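Inositol-1-monophosphatase (Mycobacterium tuberculosis, PDB 2Q74) probably hydrolyses inositol 1-phosphate to free myo-inositol and phosphate, using magnesium as cofactor, whose binding also induces it to dimerise. Local coordinates at residues A20-F25 / R65-R70. Residues are numbered along the deposited sequence; the frame is centred on the assembly and turned at random.
Sequences AEAAAF and RLLRDR
Glu21 and Arg70 form a salt bridge between segments 20-25 and 65-70, which run roughly antiparallel on helices 8-33 and 55-74, the N-terminal helix pair of the inositol monophosphatase fold, packed against a face of the larger mixed β-sheet. The local axes lie 10.2 Å apart with 149° between their directions. Arg70 grips the carboxylate side-on, one nitrogen to each oxygen. Arg70 NE donates to the syn lone pair of Glu21 OE1 at 2.9 Å, in a bent bond with the oxygen tilted out of the guanidinium plane; Arg70 NH2 reaches Glu21 OE2 at 3.0 Å, straighter and nearly within that plane. A weak third bond joins NE to OE2. The two side chains meet almost perpendicularly, their flat end groups turned 33° from one another. Glu21 is extended beyond CG, whereas Arg70 bends at chi2 and again at chi3 (-66°), which turns NE toward the carboxylate. Arg70 NH1 is hydrogen-bonded to Gln73 OE1, which helps to fix the guanidinium.

Deeper in the interface the contact becomes apolar. Ala22 CB meets Leu67 CD2 at 3.9 Å where the backbones come nearest, and both side chains continue onto strand 120-127, Ala22 against Val121 and Leu67 against Ile123. The Leu67 side chain is about 8 Å from that of Asp104, a probable magnesium ligand. Towards the C-terminal end of 20-25, Phe25 and Leu66 lie alongside, pointing opposite ways; Leu66 CD1 sits over one face of the Phe25 ring in a CH-pi contact, 3.8 Å from the ring centroid and shifted toward CG.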
loop_
_atom_site.group_PDB
_atom_site.type_symbol
_atom_site.label_atom_id
_atom_site.label_comp_id
_atom_site.label_asym_id
_atom_site.label_seq_id
_atom_site.Cartn_x
_atom_site.Cartn_y
_atom_site.Cartn_z
ATOM N N ALA A 20 -2.993 0.193 21.112
ATOM C CA ALA A 20 -4.098 1.114 20.800
ATOM C C ALA A 20 -3.820 2.511 21.338
ATOM O O ALA A 20 -4.025 3.515 20.634
ATOM C CB ALA A 20 -5.418 0.609 21.356
ATOM N N GLU A 21 -3.369 2.569 22.590
ATOM C CA GLU A 21 -2.952 3.826 23.205
ATOM C C GLU A 21 -1.906 4.545 22.379
ATOM O O GLU A 21 -2.069 5.698 22.030
ATOM C CB GLU A 21 -2.335 3.564 24.572
ATOM C CG GLU A 21 -3.280 3.491 25.721
ATOM C CD GLU A 21 -2.522 3.322 27.013
ATOM O OE1 GLU A 21 -1.672 4.188 27.324
ATOM O OE2 GLU A 21 -2.745 2.297 27.695
ATOM N N ALA A 22 -0.816 3.846 22.098
ATOM C CA ALA A 22 0.322 4.415 21.390
ATOM C C ALA A 22 -0.076 4.874 19.979
ATOM O O ALA A 22 0.350 5.938 19.530
ATOM C CB ALA A 22 1.468 3.419 21.350
ATOM N N ALA A 23 -0.948 4.116 19.315
ATOM C CA ALA A 23 -1.446 4.508 18.003
ATOM C C ALA A 23 -2.143 5.859 18.106
ATOM O O ALA A 23 -1.874 6.773 17.323
ATOM C CB ALA A 23 -2.396 3.455 17.453
ATOM N N ALA A 24 -3.028 5.989 19.084
ATOM C CA ALA A 24 -3.748 7.243 19.309
ATOM C C ALA A 24 -2.789 8.426 19.515
ATOM O O ALA A 24 -3.060 9.559 19.087
ATOM C CB ALA A 24 -4.673 7.104 20.518
ATOM N N PHE A 25 -1.675 8.157 20.188
ATOM C CA PHE A 25 -0.683 9.190 20.502
ATOM C C PHE A 25 0.104 9.580 19.262
ATOM O O PHE A 25 0.341 10.754 19.016
ATOM C CB PHE A 25 0.265 8.644 21.571
ATOM C CG PHE A 25 1.339 9.600 21.987
ATOM C CD1 PHE A 25 1.069 10.614 22.871
ATOM C CD2 PHE A 25 2.637 9.452 21.520
ATOM C CE1 PHE A 25 2.082 11.495 23.283
ATOM C CE2 PHE A 25 3.647 10.319 21.916
ATOM C CZ PHE A 25 3.367 11.342 22.795
ATOM N N ARG A 65 8.831 6.624 24.770
ATOM C CA ARG A 65 8.710 7.061 26.154
ATOM C C ARG A 65 7.343 6.680 26.748
ATOM O O ARG A 65 7.273 6.148 27.849
ATOM C CB ARG A 65 8.963 8.576 26.282
ATOM C CG ARG A 65 9.414 8.969 27.675
ATOM C CD ARG A 65 9.678 10.448 27.840
ATOM N NE ARG A 65 10.774 10.928 26.995
ATOM C CZ ARG A 65 10.639 11.674 25.895
ATOM N NH1 ARG A 65 9.442 12.054 25.460
ATOM N NH2 ARG A 65 11.717 12.047 25.216
ATOM N N LEU A 66 6.269 6.948 26.011
ATOM C CA LEU A 66 4.918 6.595 26.438
ATOM C C LEU A 66 4.837 5.128 26.787
ATOM O O LEU A 66 4.321 4.754 27.830
ATOM C CB LEU A 66 3.908 6.916 25.327
ATOM C CG LEU A 66 2.401 6.717 25.579
ATOM C CD1 LEU A 66 1.588 7.481 24.548
ATOM C CD2 LEU A 66 1.998 5.265 25.569
ATOM N N LEU A 67 5.364 4.295 25.904
ATOM C CA LEU A 67 5.301 2.845 26.070
ATOM C C LEU A 67 6.133 2.338 27.243
ATOM O O LEU A 67 5.710 1.422 27.959
ATOM C CB LEU A 67 5.756 2.157 24.791
ATOM C CG LEU A 67 4.765 2.204 23.637
ATOM C CD1 LEU A 67 5.449 1.776 22.359
ATOM C CD2 LEU A 67 3.562 1.322 23.916
ATOM N N ARG A 68 7.314 2.924 27.424
ATOM C CA ARG A 68 8.184 2.561 28.535
ATOM C C ARG A 68 7.559 2.913 29.881
ATOM O O ARG A 68 7.595 2.106 30.807
ATOM C CB ARG A 68 9.548 3.236 28.388
ATOM C CG ARG A 68 10.432 2.593 27.313
ATOM C CD ARG A 68 11.809 3.256 27.215
ATOM N NE ARG A 68 12.624 2.665 26.149
ATOM C CZ ARG A 68 13.345 1.545 26.256
ATOM N NH1 ARG A 68 13.387 0.856 27.394
ATOM N NH2 ARG A 68 14.035 1.110 25.208
ATOM N N ASP A 69 6.985 4.113 29.977
ATOM C CA ASP A 69 6.325 4.568 31.194
ATOM C C ASP A 69 5.138 3.681 31.507
ATOM O O ASP A 69 5.008 3.191 32.615
ATOM C CB ASP A 69 5.870 6.028 31.062
ATOM C CG ASP A 69 7.043 7.004 30.930
ATOM O OD1 ASP A 69 8.164 6.658 31.354
ATOM O OD2 ASP A 69 6.849 8.124 30.400
ATOM N N ARG A 70 4.285 3.450 30.522
ATOM C CA ARG A 70 3.090 2.646 30.740
ATOM C C ARG A 70 3.438 1.217 31.146
ATOM O O ARG A 70 2.728 0.582 31.921
ATOM C CB ARG A 70 2.210 2.657 29.489
ATOM C CG ARG A 70 1.553 4.009 29.203
ATOM C CD ARG A 70 0.425 4.293 30.164
ATOM N NE ARG A 70 -0.676 3.354 29.971
ATOM C CZ ARG A 70 -1.375 2.784 30.944
ATOM N NH1 ARG A 70 -1.086 3.009 32.214
ATOM N NH2 ARG A 70 -2.365 1.967 30.648
#